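Local coordinates for putative hemin ABC transport system, membrane protein (Burkholderia cenocepacia J2315, PDB 5B57) that probably forms the membrane-spanning permease subunit of an ABC importer that carries heme into the cell, at residues R49-V55 with C323-I329; A315-V319 with G333-G338; A124-R130 with L266-Q270. All blocks are in the same frame, centred on the assembly; numbering follows the deposited sequence.

How the contacts relate
From the N terminus, residues 49-55, which lead into helix 54-72, open the longest loop; it closes only at 323-329, in contact 1. Inside it lies contact 3, where the end of helix 94-128 meets residues 266-270 at the end of the short helix 263-269. Contact 2 opens at 315-319, after contact 3 has closed, and ends at 333-338, beyond the close of contact 1, so contacts 1 and 2 cross. Both use helix 327-352, contact 1 at its start and contact 2 further along. Asn267 joins contact 3 to contact 1, where it meets Asp326 and Gln327, while Gln126 packs on Pro316 of contact 2.

Contact 1: residues R49-V55 with C323-I329; sequences RRFAPFV and CGPDQRI
Arg50 lays one face of its guanidinium over the turn at Cys323 and Gly324 instead of pointing an N-H at it. Arg50 NE is 3.4 Å from Cys323 O, but the angle is too poor for a hydrogen bond, and Arg50 NH2 stands 3.7 Å from Gly324 CA. CG sits between the backbone N and the carbonyl carbon (chi1 47°), and further bends at chi2 and chi3 bring the flat group across the peptide. Its charge is answered outside the pair, since NH1 forms a salt bridge with an acidic side chain of another protein chain.

Beside the guanidinium is a small apolar patch. Cys323 SG lies 4.0 Å from Ala52 CB and also 4.0 Å from Val55 CG1, while Ile329 CD1 reaches Ala52 CB at 4.2 Å. The methyl of Ala52 is short enough for sulfur and isoleucine both to approach it.

Arg49 and Arg328 cross at about a right angle, with NH1 of Arg49 3.6 Å from NH2 of Arg328. Arg49 is poorly ordered and Arg328 has a second conformer, which suits a mobile, exposed pair. Asp326 OD2 forms a salt bridge with Arg328 NH1 (3.1 Å), one of charges alone since the oxygen lies well out of the guanidinium plane; it probably tempers the like-charge pair.

Asp326 also caps helix 327-352: its OD1 accepts from Arg328 N at 2.7 Å, met from above the carboxylate plane, and takes a second bond from Asn267 ND2. Glycine suits position 324, where the chain leaves helix 311-323 with positive phi. The whole is a tight turn between two helices, with a positive-phi glycine just after the first and an aspartate N-cap starting the second, on the side of this FecCD-type permease that faces a partner protein.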
loop_
_atom_site.group_PDB
_atom_site.type_symbol
_atom_site.label_atom_id
_atom_site.label_comp_id
_atom_site.label_asym_id
_atom_site.label_seq_id
_atom_site.Cartn_x
_atom_site.Cartn_y
_atom_site.Cartn_z
ATOM N N ARG A 49 -16.376 -16.472 -22.936
ATOM C CA ARG A 49 -16.862 -15.468 -22.008
ATOM C C ARG A 49 -17.196 -16.162 -20.695
ATOM O O ARG A 49 -16.989 -17.370 -20.534
ATOM C CB ARG A 49 -18.079 -14.715 -22.576
ATOM C CG ARG A 49 -17.793 -13.283 -23.095
ATOM C CD ARG A 49 -18.978 -12.361 -22.796
ATOM N NE ARG A 49 -19.452 -11.618 -23.973
ATOM C CZ ARG A 49 -19.529 -10.290 -24.061
ATOM N NH1 ARG A 49 -19.166 -9.538 -23.024
ATOM N NH2 ARG A 49 -19.982 -9.717 -25.183
ATOM N N ARG A 50 -17.685 -15.371 -19.748
ATOM C CA ARG A 50 -18.242 -15.852 -18.495
ATOM C C ARG A 50 -19.741 -15.573 -18.531
ATOM O O ARG A 50 -20.150 -14.450 -18.858
ATOM C CB ARG A 50 -17.557 -15.159 -17.315
ATOM C CG ARG A 50 -17.428 -13.641 -17.475
ATOM C CD ARG A 50 -15.991 -13.151 -17.318
ATOM N NE ARG A 50 -15.323 -13.686 -16.140
ATOM C CZ ARG A 50 -14.177 -13.206 -15.670
ATOM N NH1 ARG A 50 -13.609 -12.187 -16.290
ATOM N NH2 ARG A 50 -13.604 -13.731 -14.590
ATOM N N PHE A 51 -20.556 -16.601 -18.235
ATOM C CA PHE A 51 -21.979 -16.585 -18.585
ATOM C C PHE A 51 -22.798 -15.763 -17.592
ATOM O O PHE A 51 -23.843 -16.203 -17.105
ATOM C CB PHE A 51 -22.521 -18.025 -18.754
ATOM C CG PHE A 51 -22.754 -18.818 -17.460
ATOM C CD1 PHE A 51 -22.149 -18.482 -16.252
ATOM C CD2 PHE A 51 -23.584 -19.943 -17.486
ATOM C CE1 PHE A 51 -22.390 -19.247 -15.096
ATOM C CE2 PHE A 51 -23.822 -20.704 -16.346
ATOM C CZ PHE A 51 -23.228 -20.359 -15.151
ATOM N N ALA A 52 -22.323 -14.540 -17.321
ATOM C CA ALA A 52 -22.919 -13.674 -16.304
ATOM C C ALA A 52 -24.391 -13.392 -16.552
ATOM O O ALA A 52 -25.227 -13.914 -15.800
ATOM C CB ALA A 52 -22.109 -12.381 -16.211
ATOM N N PRO A 53 -24.793 -12.659 -17.651
ATOM C CA PRO A 53 -26.058 -11.879 -17.659
ATOM C C PRO A 53 -27.278 -12.440 -16.931
ATOM O O PRO A 53 -28.220 -11.700 -16.628
ATOM C CB PRO A 53 -26.367 -11.749 -19.154
ATOM C CG PRO A 53 -25.046 -11.777 -19.800
ATOM C CD PRO A 53 -24.217 -12.744 -19.007
ATOM N N PHE A 54 -27.281 -13.740 -16.638
ATOM C CA PHE A 54 -28.325 -14.288 -15.783
ATOM C C PHE A 54 -28.160 -13.806 -14.352
ATOM O O PHE A 54 -29.161 -13.504 -13.694
ATOM C CB PHE A 54 -28.330 -15.822 -15.872
ATOM C CG PHE A 54 -28.581 -16.343 -17.268
ATOM C CD1 PHE A 54 -29.869 -16.459 -17.756
ATOM C CD2 PHE A 54 -27.524 -16.680 -18.102
ATOM C CE1 PHE A 54 -30.094 -16.916 -19.044
ATOM C CE2 PHE A 54 -27.746 -17.135 -19.385
ATOM C CZ PHE A 54 -29.028 -17.252 -19.856
ATOM N N VAL A 55 -26.914 -13.702 -13.861
ATOM C CA VAL A 55 -26.663 -13.087 -12.551
ATOM C C VAL A 55 -27.257 -11.683 -12.507
ATOM O O VAL A 55 -28.023 -11.343 -11.590
ATOM C CB VAL A 55 -25.159 -13.084 -12.236
ATOM C CG1 VAL A 55 -24.883 -12.351 -10.938
ATOM C CG2 VAL A 55 -24.669 -14.505 -12.109
ATOM N N CYS A 323 -18.497 -12.382 -11.370
ATOM C CA CYS A 323 -18.462 -12.150 -12.807
ATOM C C CYS A 323 -17.146 -11.550 -13.292
ATOM O O CYS A 323 -17.034 -11.229 -14.490
ATOM C CB CYS A 323 -19.631 -11.247 -13.219
ATOM S SG CYS A 323 -21.212 -11.604 -12.380
ATOM N N GLY A 324 -16.149 -11.397 -12.423
ATOM C CA GLY A 324 -14.894 -10.802 -12.823
ATOM C C GLY A 324 -14.919 -9.290 -12.748
ATOM O O GLY A 324 -15.930 -8.677 -12.390
ATOM N N PRO A 325 -13.795 -8.645 -13.059
ATOM C CA PRO A 325 -13.729 -7.188 -12.907
ATOM C C PRO A 325 -14.299 -6.396 -14.066
ATOM O O PRO A 325 -14.317 -5.168 -13.969
ATOM C CB PRO A 325 -12.220 -6.921 -12.765
ATOM C CG PRO A 325 -11.558 -8.049 -13.466
ATOM C CD PRO A 325 -12.473 -9.244 -13.313
ATOM N N ASP A 326 -14.740 -7.031 -15.154
ATOM C CA ASP A 326 -15.196 -6.290 -16.332
ATOM C C ASP A 326 -16.152 -5.163 -15.947
ATOM O O ASP A 326 -17.263 -5.424 -15.470
ATOM C CB ASP A 326 -15.875 -7.234 -17.334
ATOM C CG ASP A 326 -16.292 -6.521 -18.650
ATOM O OD1 ASP A 326 -16.420 -5.271 -18.693
ATOM O OD2 ASP A 326 -16.500 -7.227 -19.666
ATOM N N GLN A 327 -15.738 -3.905 -16.159
ATOM C CA GLN A 327 -16.563 -2.772 -15.751
ATOM C C GLN A 327 -17.958 -2.824 -16.372
ATOM O O GLN A 327 -18.919 -2.322 -15.789
ATOM C CB GLN A 327 -15.860 -1.465 -16.119
ATOM C CG GLN A 327 -16.397 -0.192 -15.460
ATOM C CD GLN A 327 -16.358 -0.195 -13.915
ATOM O OE1 GLN A 327 -15.745 -1.067 -13.282
ATOM N NE2 GLN A 327 -17.021 0.792 -13.312
ATOM N N ARG A 328 -18.096 -3.452 -17.544
ATOM C CA ARG A 328 -19.381 -3.492 -18.233
ATOM C C ARG A 328 -20.409 -4.334 -17.488
ATOM O O ARG A 328 -21.602 -4.083 -17.570
ATOM C CB ARG A 328 -19.171 -3.993 -19.672
ATOM C CG ARG A 328 -19.182 -2.904 -20.765
ATOM C CD ARG A 328 -18.086 -3.111 -21.846
ATOM N NE ARG A 328 -18.248 -4.312 -22.684
ATOM C CZ ARG A 328 -17.367 -5.314 -22.764
ATOM N NH1 ARG A 328 -16.236 -5.286 -22.058
ATOM N NH2 ARG A 328 -17.615 -6.347 -23.562
ATOM N N ILE A 329 -19.947 -5.356 -16.741
ATOM C CA ILE A 329 -20.821 -6.130 -15.857
ATOM C C ILE A 329 -20.918 -5.500 -14.468
ATOM O O ILE A 329 -22.000 -5.415 -13.882
ATOM C CB ILE A 329 -20.315 -7.581 -15.743
ATOM C CG1 ILE A 329 -20.347 -8.259 -17.092
ATOM C CG2 ILE A 329 -21.126 -8.363 -14.716
ATOM C CD1 ILE A 329 -19.358 -9.432 -17.217
#

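Contact 2: residues A315-V319 with G333-G338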
loop_
_atom_site.group_PDB
_atom_site.type_symbol
_atom_site.label_atom_id
_atom_site.label_comp_id
_atom_site.label_asym_id
_atom_site.label_seq_id
_atom_site.Cartn_x
_atom_site.Cartn_y
_atom_site.Cartn_z
ATOM N N ALA A 315 -20.893 -4.276 -2.109
ATOM C CA ALA A 315 -21.600 -4.694 -3.311
ATOM C C ALA A 315 -20.664 -4.896 -4.494
ATOM O O ALA A 315 -20.659 -6.004 -5.048
ATOM C CB ALA A 315 -22.747 -3.731 -3.612
ATOM N N PRO A 316 -19.815 -3.947 -4.899
ATOM C CA PRO A 316 -18.992 -4.209 -6.094
ATOM C C PRO A 316 -17.990 -5.314 -5.894
ATOM O O PRO A 316 -17.400 -5.770 -6.885
ATOM C CB PRO A 316 -18.299 -2.869 -6.359
ATOM C CG PRO A 316 -18.288 -2.208 -5.090
ATOM C CD PRO A 316 -19.463 -2.664 -4.278
ATOM N N HIS A 317 -17.791 -5.775 -4.659
ATOM C CA HIS A 317 -16.874 -6.876 -4.409
ATOM C C HIS A 317 -17.518 -8.238 -4.604
ATOM O O HIS A 317 -16.847 -9.167 -5.048
ATOM C CB HIS A 317 -16.300 -6.797 -2.997
ATOM C CG HIS A 317 -15.098 -7.668 -2.802
ATOM N ND1 HIS A 317 -13.834 -7.304 -3.224
ATOM C CD2 HIS A 317 -14.974 -8.908 -2.273
ATOM C CE1 HIS A 317 -12.982 -8.270 -2.940
ATOM N NE2 HIS A 317 -13.649 -9.257 -2.367
ATOM N N CYS A 318 -18.794 -8.399 -4.300
ATOM C CA CYS A 318 -19.405 -9.697 -4.556
ATOM C C CYS A 318 -19.696 -9.868 -6.035
ATOM O O CYS A 318 -19.482 -10.953 -6.595
ATOM C CB CYS A 318 -20.677 -9.863 -3.728
ATOM S SG CYS A 318 -20.488 -9.373 -2.001
ATOM N N VAL A 319 -20.177 -8.807 -6.682
ATOM C CA VAL A 319 -20.477 -8.901 -8.102
ATOM C C VAL A 319 -19.216 -9.244 -8.865
ATOM O O VAL A 319 -19.247 -10.014 -9.840
ATOM C CB VAL A 319 -21.095 -7.593 -8.605
ATOM C CG1 VAL A 319 -21.078 -7.579 -10.129
ATOM C CG2 VAL A 319 -22.502 -7.380 -8.002
ATOM N N GLY A 333 -24.054 -4.368 -12.215
ATOM C CA GLY A 333 -24.158 -5.460 -11.264
ATOM C C GLY A 333 -24.101 -4.976 -9.835
ATOM O O GLY A 333 -24.925 -5.358 -9.001
ATOM N N ALA A 334 -23.134 -4.112 -9.535
ATOM C CA ALA A 334 -22.978 -3.657 -8.166
ATOM C C ALA A 334 -24.146 -2.770 -7.742
ATOM O O ALA A 334 -24.614 -2.844 -6.596
ATOM C CB ALA A 334 -21.649 -2.931 -8.021
ATOM N N ALA A 335 -24.653 -1.947 -8.663
ATOM C CA ALA A 335 -25.784 -1.084 -8.332
ATOM C C ALA A 335 -27.044 -1.902 -8.013
ATOM O O ALA A 335 -27.708 -1.642 -7.000
ATOM C CB ALA A 335 -26.016 -0.068 -9.453
ATOM N N LEU A 336 -27.366 -2.923 -8.826
ATOM C CA LEU A 336 -28.472 -3.810 -8.471
ATOM C C LEU A 336 -28.249 -4.461 -7.109
ATOM O O LEU A 336 -29.109 -4.380 -6.224
ATOM C CB LEU A 336 -28.672 -4.880 -9.528
ATOM C CG LEU A 336 -29.106 -4.527 -10.946
ATOM C CD1 LEU A 336 -29.243 -5.819 -11.709
ATOM C CD2 LEU A 336 -30.411 -3.787 -10.918
ATOM N N LEU A 337 -27.100 -5.113 -6.913
ATOM C CA LEU A 337 -26.842 -5.733 -5.615
ATOM C C LEU A 337 -26.802 -4.703 -4.479
ATOM O O LEU A 337 -27.208 -5.005 -3.339
ATOM C CB LEU A 337 -25.539 -6.528 -5.638
ATOM C CG LEU A 337 -25.307 -7.198 -4.279
ATOM C CD1 LEU A 337 -26.411 -8.237 -4.013
ATOM C CD2 LEU A 337 -23.900 -7.783 -4.132
ATOM N N GLY A 338 -26.328 -3.486 -4.747
ATOM C CA GLY A 338 -26.365 -2.472 -3.703
ATOM C C GLY A 338 -27.785 -2.075 -3.341
ATOM O O GLY A 338 -28.147 -1.981 -2.166
#
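Helix segments 315-319 and 333-338 pass with their axes 8.0 Å apart at 119°, and their backbones come nearest at Pro316 and Ala334, whose CA atoms are 4.5 Å apart. The first helix is kinked at Pro316, whose ring nitrogen has no hydrogen to give to the turn before.

Small residues make so close an approach possible. Ala334 CB rests against Pro316, 3.7 Å from Pro316 CB, and Ala315 CB lies alongside the other helix, 3.6 Å from Ala334 O and 3.8 Å from Gly338 N. Val319 straddles the backbone of Gly333: with CG1 anti to its backbone N (chi1 166°), CG1 comes over Gly333 CA, which bears no side chain to block it, while CG2 turns to the carbonyl of the same residue. CG2 also meets Leu337 CB at 3.9 Å. At one flank Leu337 reaches back with CD2 to Cys318 CB, 3.9 Å away, and to Ala315 O.

Helix 94-128, through Ala123 and Gln126, covers the Pro316 side of this largely buried crossing. Cohesion between the two segments therefore comes from van der Waals fit between small apolar groups and helix backbone, without polar pairing.

Contact 3: residues A124-R130 with L266-Q270; sequences AMQALFR and LNALQ
Gln270 meets Ala127 where two helices end side by side, and the first of these ends, helix 94-128, closes in a Schellman motif with Arg130 in positive phi. From CB the Gln270 side chain sets out with CG anti to the carbonyl carbon (chi1 -66°) and bends at chi2 (-43°), which brings the amide across to the end of helix 94-128. CD then lies 3.6 Å from Ala127 CA. OE1 turns to Arg130 and meets the aliphatic CG at 3.4 Å. NE2 donates to Ala127 O, a bond modelled as very short and of doubtful length at this resolution, and makes a weak bond back to Leu266 O, 3.3 Å away. Ala127 O also accepts Arg130 N at 2.7 Å, so the carbonyl appears to serve both its own helix end and the glutamine from the neighbouring one. Glutamine suits this buried place because its amide N-H groups can reach carbonyls of both helix ends.

Arg130 in turn runs along the end of the second helix, with CD 3.2 Å from Leu269 O; its side chain also packs on an apolar group of another protein chain, while Gln270 rests on an aromatic one there. Such contacts are consistent with helix 263-269 belonging to the surface through which ABC permeases of this kind couple to their ATPase subunits.

The rest of the fit is apolar. The single methyl of Ala127 lets Leu266 come in close, its CD2 4.0 Å from Ala127 CB. Leucines suit these buried positions, where branched ends can fill between the helices. Leu128 leaves its backbone heading away from the other segment, yet its CD1 still meets Leu269 CD2 at 4.1 Å.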
loop_
_atom_site.group_PDB
_atom_site.type_symbol
_atom_site.label_atom_id
_atom_site.label_comp_id
_atom_site.label_asym_id
_atom_site.label_seq_id
_atom_site.Cartn_x
_atom_site.Cartn_y
_atom_site.Cartn_z
ATOM N N ALA A 124 -16.875 2.115 -9.672
ATOM C CA ALA A 124 -16.060 3.040 -10.445
ATOM C C ALA A 124 -14.787 3.402 -9.696
ATOM O O ALA A 124 -13.681 3.294 -10.241
ATOM C CB ALA A 124 -16.855 4.296 -10.797
ATOM N N MET A 125 -14.917 3.808 -8.430
ATOM C CA MET A 125 -13.736 4.228 -7.674
ATOM C C MET A 125 -12.749 3.087 -7.479
ATOM O O MET A 125 -11.535 3.307 -7.516
ATOM C CB MET A 125 -14.150 4.798 -6.334
ATOM C CG MET A 125 -14.881 6.109 -6.476
ATOM S SD MET A 125 -13.741 7.474 -6.305
ATOM C CE MET A 125 -13.118 7.158 -4.655
ATOM N N GLN A 126 -13.241 1.858 -7.271
ATOM C CA GLN A 126 -12.322 0.736 -7.083
ATOM C C GLN A 126 -11.581 0.396 -8.367
ATOM O O GLN A 126 -10.413 -0.020 -8.332
ATOM C CB GLN A 126 -13.086 -0.468 -6.568
ATOM C CG GLN A 126 -13.403 -0.308 -5.118
ATOM C CD GLN A 126 -14.696 -0.966 -4.718
ATOM O OE1 GLN A 126 -14.896 -2.170 -4.930
ATOM N NE2 GLN A 126 -15.584 -0.185 -4.117
ATOM N N ALA A 127 -12.237 0.563 -9.514
ATOM C CA ALA A 127 -11.514 0.525 -10.782
ATOM C C ALA A 127 -10.523 1.673 -10.855
ATOM O O ALA A 127 -9.318 1.461 -10.987
ATOM C CB ALA A 127 -12.482 0.568 -11.964
ATOM N N LEU A 128 -11.015 2.901 -10.712
ATOM C CA LEU A 128 -10.156 4.076 -10.799
ATOM C C LEU A 128 -8.890 3.947 -9.948
ATOM O O LEU A 128 -7.797 4.302 -10.400
ATOM C CB LEU A 128 -10.950 5.313 -10.390
ATOM C CG LEU A 128 -10.131 6.591 -10.453
ATOM C CD1 LEU A 128 -10.018 6.955 -11.881
ATOM C CD2 LEU A 128 -10.830 7.671 -9.706
ATOM N N PHE A 129 -9.006 3.435 -8.721
ATOM C CA PHE A 129 -7.832 3.293 -7.858
ATOM C C PHE A 129 -7.164 1.946 -7.987
ATOM O O PHE A 129 -6.191 1.695 -7.269
ATOM C CB PHE A 129 -8.182 3.504 -6.384
ATOM C CG PHE A 129 -8.441 4.922 -6.041
ATOM C CD1 PHE A 129 -7.405 5.754 -5.677
ATOM C CD2 PHE A 129 -9.717 5.440 -6.116
ATOM C CE1 PHE A 129 -7.630 7.078 -5.376
ATOM C CE2 PHE A 129 -9.950 6.769 -5.824
ATOM C CZ PHE A 129 -8.892 7.588 -5.451
ATOM N N ARG A 130 -7.679 1.066 -8.849
ATOM C CA ARG A 130 -7.083 -0.247 -9.021
ATOM C C ARG A 130 -6.941 -0.920 -7.668
ATOM O O ARG A 130 -5.905 -1.480 -7.314
ATOM C CB ARG A 130 -5.743 -0.132 -9.727
ATOM C CG ARG A 130 -5.841 -0.322 -11.199
ATOM C CD ARG A 130 -4.717 0.375 -11.868
ATOM N NE ARG A 130 -4.793 1.795 -11.570
ATOM C CZ ARG A 130 -3.819 2.467 -10.961
ATOM N NH1 ARG A 130 -2.698 1.826 -10.605
ATOM N NH2 ARG A 130 -3.962 3.770 -10.721
ATOM N N LEU A 266 -12.215 2.523 -18.052
ATOM C CA LEU A 266 -11.912 1.977 -16.732
ATOM C C LEU A 266 -11.386 0.557 -16.827
ATOM O O LEU A 266 -10.516 0.163 -16.038
ATOM C CB LEU A 266 -13.145 2.019 -15.830
ATOM C CG LEU A 266 -13.522 3.381 -15.243
ATOM C CD1 LEU A 266 -14.924 3.310 -14.644
ATOM C CD2 LEU A 266 -12.488 3.814 -14.223
ATOM N N ASN A 267 -11.897 -0.233 -17.775
ATOM C CA ASN A 267 -11.385 -1.590 -17.909
ATOM C C ASN A 267 -9.942 -1.559 -18.349
ATOM O O ASN A 267 -9.125 -2.326 -17.838
ATOM C CB ASN A 267 -12.223 -2.405 -18.883
ATOM C CG ASN A 267 -13.385 -3.092 -18.204
ATOM O OD1 ASN A 267 -13.400 -3.245 -16.980
ATOM N ND2 ASN A 267 -14.375 -3.507 -18.993
ATOM N N ALA A 268 -9.606 -0.644 -19.268
ATOM C CA ALA A 268 -8.233 -0.530 -19.753
ATOM C C ALA A 268 -7.300 -0.016 -18.666
ATOM O O ALA A 268 -6.147 -0.452 -18.592
ATOM C CB ALA A 268 -8.175 0.368 -20.990
ATOM N N LEU A 269 -7.794 0.886 -17.813
ATOM C CA LEU A 269 -7.025 1.417 -16.691
ATOM C C LEU A 269 -6.715 0.375 -15.617
ATOM O O LEU A 269 -5.739 0.533 -14.872
ATOM C CB LEU A 269 -7.786 2.583 -16.085
ATOM C CG LEU A 269 -7.137 3.257 -14.899
ATOM C CD1 LEU A 269 -5.804 3.824 -15.338
ATOM C CD2 LEU A 269 -8.081 4.341 -14.408
ATOM N N GLN A 270 -7.499 -0.706 -15.541
ATOM C CA GLN A 270 -7.211 -1.801 -14.623
ATOM C C GLN A 270 -5.931 -2.535 -14.966
ATOM O O GLN A 270 -5.506 -3.417 -14.204
ATOM C CB GLN A 270 -8.379 -2.774 -14.623
ATOM C CG GLN A 270 -9.606 -2.150 -14.062
ATOM C CD GLN A 270 -9.218 -1.372 -12.856
ATOM O OE1 GLN A 270 -8.729 -1.945 -11.878
ATOM N NE2 GLN A 270 -9.332 -0.049 -12.941
#